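Local coordinates for 2-dehydro-3-deoxy-d-gluconate/2-dehydro-3-deoxy-phosphogluconate aldolase (PDB 4UXD), which is an archaeal aldolase of the dihydrodipicolinate synthetase family, built as an (alpha/beta)8 barrel and assembled from four chains, at residues 33-46 against 273-287. Numbering follows the deposited sequence.
Sequences ITPLDAHGNIDYNA and YEYFYKKNNINGGYR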
loop_
_atom_site.group_PDB
_atom_site.type_symbol
_atom_site.label_atom_id
_atom_site.label_comp_id
_atom_site.label_asym_id
_atom_site.label_seq_id
_atom_site.Cartn_x
_atom_site.Cartn_y
_atom_site.Cartn_z
ATOM N N ILE A 33 27.108 10.954 -3.952
ATOM C CA ILE A 33 26.409 12.144 -3.499
ATOM C C ILE A 33 26.891 13.314 -4.340
ATOM O O ILE A 33 27.982 13.282 -4.909
ATOM C CB ILE A 33 26.643 12.453 -2.008
ATOM C CG1 ILE A 33 28.140 12.612 -1.724
ATOM C CG2 ILE A 33 26.033 11.361 -1.138
ATOM C CD1 ILE A 33 28.440 13.200 -0.372
ATOM N N THR A 34 26.074 14.349 -4.412
ATOM C CA THR A 34 26.490 15.615 -4.998
ATOM C C THR A 34 26.826 16.618 -3.881
ATOM O O THR A 34 25.917 17.270 -3.360
ATOM C CB THR A 34 25.378 16.168 -5.885
ATOM O OG1 THR A 34 24.904 15.127 -6.739
ATOM C CG2 THR A 34 25.865 17.340 -6.715
ATOM N N PRO A 35 28.119 16.743 -3.502
ATOM C CA PRO A 35 28.457 17.607 -2.360
ATOM C C PRO A 35 27.975 19.049 -2.535
ATOM O O PRO A 35 28.048 19.576 -3.648
ATOM C CB PRO A 35 29.987 17.541 -2.308
ATOM C CG PRO A 35 30.336 16.259 -2.957
ATOM C CD PRO A 35 29.319 16.103 -4.063
ATOM N N LEU A 36 27.468 19.649 -1.457
ATOM C CA LEU A 36 26.914 21.000 -1.494
ATOM C C LEU A 36 27.556 21.945 -0.466
ATOM O O LEU A 36 27.909 21.549 0.655
ATOM C CB LEU A 36 25.399 20.972 -1.253
ATOM C CG LEU A 36 24.506 20.072 -2.114
ATOM C CD1 LEU A 36 23.074 20.088 -1.554
ATOM C CD2 LEU A 36 24.523 20.496 -3.589
ATOM N N ASP A 37 27.681 23.207 -0.861
ATOM C CA ASP A 37 28.183 24.238 0.029
ATOM C C ASP A 37 27.101 24.649 1.027
ATOM O O ASP A 37 25.996 24.126 0.997
ATOM C CB ASP A 37 28.678 25.448 -0.777
ATOM C CG ASP A 37 27.574 26.123 -1.598
ATOM O OD1 ASP A 37 26.407 26.184 -1.161
ATOM O OD2 ASP A 37 27.888 26.624 -2.697
ATOM N N ALA A 38 27.414 25.601 1.893
ATOM C CA ALA A 38 26.435 26.136 2.833
ATOM C C ALA A 38 25.210 26.778 2.152
ATOM O O ALA A 38 24.226 27.072 2.823
ATOM C CB ALA A 38 27.110 27.150 3.754
ATOM N N HIS A 39 25.256 26.979 0.834
ATOM C CA HIS A 39 24.115 27.552 0.102
ATOM C C HIS A 39 23.377 26.532 -0.798
ATOM O O HIS A 39 22.568 26.910 -1.647
ATOM C CB HIS A 39 24.590 28.747 -0.730
ATOM C CG HIS A 39 25.325 29.773 0.076
ATOM N ND1 HIS A 39 26.473 30.396 -0.368
ATOM C CD2 HIS A 39 25.084 30.266 1.317
ATOM C CE1 HIS A 39 26.904 31.233 0.561
ATOM N NE2 HIS A 39 26.079 31.168 1.594
ATOM N N GLY A 40 23.637 25.242 -0.591
ATOM C CA GLY A 40 22.965 24.196 -1.343
ATOM C C GLY A 40 23.224 24.189 -2.847
ATOM O O GLY A 40 22.385 23.712 -3.611
ATOM N N ASN A 41 24.366 24.729 -3.270
ATOM C CA ASN A 41 24.821 24.613 -4.652
ATOM C C ASN A 41 26.023 23.689 -4.702
ATOM O O ASN A 41 26.674 23.475 -3.685
ATOM C CB ASN A 41 25.189 25.976 -5.237
ATOM C CG ASN A 41 24.101 27.007 -5.049
ATOM O OD1 ASN A 41 24.349 28.097 -4.535
ATOM N ND2 ASN A 41 22.887 26.668 -5.454
ATOM N N ILE A 42 26.335 23.158 -5.883
ATOM C CA ILE A 42 27.350 22.127 -5.982
ATOM C C ILE A 42 28.733 22.674 -5.623
ATOM O O ILE A 42 29.211 23.650 -6.208
ATOM C CB ILE A 42 27.386 21.502 -7.378
ATOM C CG1 ILE A 42 26.023 20.902 -7.702
ATOM C CG2 ILE A 42 28.484 20.422 -7.455
ATOM C CD1 ILE A 42 25.946 20.163 -9.023
ATOM N N ASP A 43 29.348 22.018 -4.643
ATOM C CA ASP A 43 30.684 22.331 -4.164
ATOM C C ASP A 43 31.698 21.461 -4.901
ATOM O O ASP A 43 31.935 20.315 -4.523
ATOM C CB ASP A 43 30.755 22.113 -2.646
ATOM C CG ASP A 43 32.140 22.368 -2.068
ATOM O OD1 ASP A 43 33.049 22.776 -2.813
ATOM O OD2 ASP A 43 32.310 22.161 -0.852
ATOM N N TYR A 44 32.299 22.019 -5.949
ATOM C CA TYR A 44 33.142 21.240 -6.850
ATOM C C TYR A 44 34.484 20.888 -6.230
ATOM O O TYR A 44 35.124 19.923 -6.625
ATOM C CB TYR A 44 33.332 21.994 -8.171
ATOM C CG TYR A 44 32.106 21.888 -9.053
ATOM C CD1 TYR A 44 31.844 20.727 -9.754
ATOM C CD2 TYR A 44 31.198 22.929 -9.149
ATOM C CE1 TYR A 44 30.725 20.615 -10.546
ATOM C CE2 TYR A 44 30.075 22.822 -9.930
ATOM C CZ TYR A 44 29.845 21.658 -10.633
ATOM O OH TYR A 44 28.733 21.527 -11.434
ATOM N N ASN A 45 34.897 21.647 -5.231
ATOM C CA ASN A 45 36.080 21.269 -4.483
ATOM C C ASN A 45 35.831 20.005 -3.642
ATOM O O ASN A 45 36.661 19.085 -3.627
ATOM C CB ASN A 45 36.538 22.419 -3.590
ATOM C CG ASN A 45 37.953 22.231 -3.094
ATOM O OD1 ASN A 45 38.831 21.775 -3.833
ATOM N ND2 ASN A 45 38.177 22.555 -1.831
ATOM N N ALA A 46 34.697 19.952 -2.946
ATOM C CA ALA A 46 34.338 18.746 -2.183
ATOM C C ALA A 46 34.107 17.545 -3.111
ATOM O O ALA A 46 34.491 16.422 -2.783
ATOM C CB ALA A 46 33.114 18.992 -1.331
ATOM N N TYR A 273 24.979 12.623 3.411
ATOM C CA TYR A 273 25.629 13.892 3.208
ATOM C C TYR A 273 26.340 14.314 4.496
ATOM O O TYR A 273 27.528 14.623 4.464
ATOM C CB TYR A 273 24.610 14.937 2.714
ATOM C CG TYR A 273 24.309 14.760 1.232
ATOM C CD1 TYR A 273 23.495 13.730 0.780
ATOM C CD2 TYR A 273 24.873 15.597 0.288
ATOM C CE1 TYR A 273 23.243 13.547 -0.571
ATOM C CE2 TYR A 273 24.631 15.422 -1.064
ATOM C CZ TYR A 273 23.818 14.398 -1.491
ATOM O OH TYR A 273 23.574 14.231 -2.839
ATOM N N GLU A 274 25.646 14.289 5.626
ATOM C CA GLU A 274 26.294 14.636 6.881
ATOM C C GLU A 274 27.522 13.752 7.104
ATOM O O GLU A 274 28.597 14.232 7.473
ATOM C CB GLU A 274 25.324 14.493 8.052
ATOM C CG GLU A 274 25.885 14.980 9.375
ATOM C CD GLU A 274 24.822 15.096 10.460
ATOM O OE1 GLU A 274 23.621 15.017 10.119
ATOM O OE2 GLU A 274 25.183 15.256 11.651
ATOM N N TYR A 275 27.361 12.459 6.849
ATOM C CA TYR A 275 28.397 11.498 7.163
ATOM C C TYR A 275 29.631 11.823 6.352
ATOM O O TYR A 275 30.755 11.710 6.837
ATOM C CB TYR A 275 27.917 10.075 6.887
ATOM C CG TYR A 275 28.645 9.013 7.673
ATOM C CD1 TYR A 275 29.979 8.725 7.420
ATOM C CD2 TYR A 275 27.997 8.287 8.661
ATOM C CE1 TYR A 275 30.651 7.749 8.134
ATOM C CE2 TYR A 275 28.659 7.309 9.382
ATOM C CZ TYR A 275 29.987 7.041 9.115
ATOM O OH TYR A 275 30.654 6.067 9.830
ATOM N N PHE A 276 29.412 12.245 5.114
ATOM C CA PHE A 276 30.508 12.644 4.248
ATOM C C PHE A 276 31.128 13.968 4.705
ATOM O O PHE A 276 32.339 14.173 4.609
ATOM C CB PHE A 276 30.035 12.776 2.806
ATOM C CG PHE A 276 31.084 13.322 1.895
ATOM C CD1 PHE A 276 32.076 12.494 1.395
ATOM C CD2 PHE A 276 31.105 14.677 1.563
ATOM C CE1 PHE A 276 33.061 13.001 0.557
ATOM C CE2 PHE A 276 32.090 15.184 0.729
ATOM C CZ PHE A 276 33.067 14.350 0.230
ATOM N N TYR A 277 30.289 14.868 5.190
ATOM C CA TYR A 277 30.734 16.191 5.558
ATOM C C TYR A 277 31.611 16.128 6.804
ATOM O O TYR A 277 32.685 16.730 6.851
ATOM C CB TYR A 277 29.536 17.110 5.795
ATOM C CG TYR A 277 28.757 17.493 4.551
ATOM C CD1 TYR A 277 29.347 17.489 3.297
ATOM C CD2 TYR A 277 27.424 17.864 4.640
ATOM C CE1 TYR A 277 28.634 17.845 2.170
ATOM C CE2 TYR A 277 26.709 18.224 3.527
ATOM C CZ TYR A 277 27.313 18.210 2.291
ATOM O OH TYR A 277 26.585 18.575 1.175
ATOM N N LYS A 278 31.143 15.395 7.805
ATOM C CA LYS A 278 31.851 15.266 9.063
ATOM C C LYS A 278 33.186 14.551 8.882
ATOM O O LYS A 278 34.182 14.909 9.516
ATOM C CB LYS A 278 30.989 14.513 10.085
ATOM C CG LYS A 278 29.876 15.355 10.722
ATOM C CD LYS A 278 29.251 14.638 11.920
ATOM C CE LYS A 278 28.325 15.547 12.740
ATOM N NZ LYS A 278 29.055 16.537 13.599
ATOM N N LYS A 279 33.202 13.549 8.009
ATOM C CA LYS A 279 34.373 12.711 7.837
ATOM C C LYS A 279 35.535 13.500 7.253
ATOM O O LYS A 279 36.679 13.358 7.685
ATOM C CB LYS A 279 34.061 11.515 6.937
ATOM C CG LYS A 279 35.308 10.926 6.303
ATOM C CD LYS A 279 35.211 9.453 6.023
ATOM C CE LYS A 279 36.546 8.783 6.321
ATOM N NZ LYS A 279 36.911 7.753 5.320
ATOM N N ASN A 280 35.237 14.307 6.244
ATOM C CA ASN A 280 36.239 15.151 5.616
ATOM C C ASN A 280 36.256 16.547 6.242
ATOM O O ASN A 280 36.875 17.462 5.700
ATOM C CB ASN A 280 35.976 15.247 4.115
ATOM C CG ASN A 280 35.745 13.895 3.474
ATOM O OD1 ASN A 280 36.692 13.210 3.086
ATOM N ND2 ASN A 280 34.478 13.505 3.350
ATOM N N ASN A 281 35.578 16.697 7.382
ATOM C CA ASN A 281 35.477 17.980 8.079
ATOM C C ASN A 281 35.066 19.121 7.138
ATOM O O ASN A 281 35.600 20.226 7.209
ATOM C CB ASN A 281 36.808 18.321 8.764
ATOM C CG ASN A 281 36.714 19.562 9.652
ATOM O OD1 ASN A 281 35.728 19.755 10.366
ATOM N ND2 ASN A 281 37.733 20.420 9.588
ATOM N N ILE A 282 34.122 18.849 6.246
ATOM C CA ILE A 282 33.657 19.873 5.325
ATOM C C ILE A 282 32.383 20.511 5.850
ATOM O O ILE A 282 31.542 19.850 6.455
ATOM C CB ILE A 282 33.415 19.297 3.922
ATOM C CG1 ILE A 282 34.747 18.840 3.329
ATOM C CG2 ILE A 282 32.754 20.334 3.010
ATOM C CD1 ILE A 282 34.620 18.123 2.012
ATOM N N ASN A 283 32.262 21.808 5.610
ATOM C CA ASN A 283 31.078 22.567 5.971
ATOM C C ASN A 283 30.076 22.532 4.818
ATOM O O ASN A 283 30.021 23.452 3.995
ATOM C CB ASN A 283 31.471 24.005 6.316
ATOM C CG ASN A 283 30.314 24.816 6.831
ATOM O OD1 ASN A 283 29.329 24.267 7.321
ATOM N ND2 ASN A 283 30.425 26.135 6.727
ATOM N N GLY A 284 29.294 21.458 4.757
ATOM C CA GLY A 284 28.436 21.208 3.617
ATOM C C GLY A 284 26.970 21.467 3.889
ATOM O O GLY A 284 26.529 21.449 5.034
ATOM N N GLY A 285 26.208 21.694 2.824
ATOM C CA GLY A 285 24.825 22.095 2.963
ATOM C C GLY A 285 23.798 21.208 2.287
ATOM O O GLY A 285 24.094 20.111 1.816
ATOM N N TYR A 286 22.570 21.712 2.258
ATOM C CA TYR A 286 21.420 20.929 1.890
ATOM C C TYR A 286 20.430 21.758 1.086
ATOM O O TYR A 286 19.824 22.678 1.624
ATOM C CB TYR A 286 20.739 20.388 3.149
ATOM C CG TYR A 286 21.643 19.563 4.025
ATOM C CD1 TYR A 286 22.548 20.171 4.883
ATOM C CD2 TYR A 286 21.590 18.178 4.003
ATOM C CE1 TYR A 286 23.381 19.432 5.681
ATOM C CE2 TYR A 286 22.425 17.426 4.797
ATOM C CZ TYR A 286 23.317 18.061 5.641
ATOM O OH TYR A 286 24.149 17.337 6.456
ATOM N N ARG A 287 20.265 21.431 -0.194
ATOM C CA ARG A 287 19.218 22.042 -1.002
ATOM C C ARG A 287 17.868 21.464 -0.586
ATOM O O ARG A 287 17.656 20.249 -0.700
ATOM C CB ARG A 287 19.454 21.802 -2.499
ATOM C CG ARG A 287 18.397 22.453 -3.411
ATOM C CD ARG A 287 18.730 22.335 -4.909
ATOM N NE ARG A 287 19.967 23.034 -5.266
ATOM C CZ ARG A 287 20.362 23.282 -6.513
ATOM N NH1 ARG A 287 19.622 22.903 -7.545
ATOM N NH2 ARG A 287 21.501 23.919 -6.729
#
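I33 and Y273 run past each other in opposite directions, I33 CB over one face of the Y273 ring, 3.8 Å from the centroid in a CH-pi contact. CG1 of I33, set between backbone N and carbonyl carbon (chi1 57°), carries CD1 to F276, 3.5 Å from F276 CG. T34 N donates to Y273 OH (3.0 Å), a hydroxyl also bonded to T68 O, while T34 OG1 turns to G69 O. P35 packs its CG near F276. L36 N donates to Y277 OH (3.0 Å), which is also hydrogen-bonded to G285 O, in the carbonyl plane on a lone pair; L36 O in turn accepts from G285 N (2.8 Å), the donor standing above its carbonyl plane. D37 opens a type I beta turn closing at G40, whose O is gripped side-on by R287 NE (3.0 Å) and NH2 (3.2 Å), G40 O lying close to the guanidinium plane. NH2 also forms a salt bridge with E78. D43 caps helix 44-56 through weak bonds, and A46 CB touches I282 CD1 at 3.8 Å. The contact thus ties the loop between barrel strand 27-31 and helix 44-56 to the end of helix 270-279 and its following loop; F276 also packs on L50 of helix 44-56, and T34 on F82 of helix 76-88.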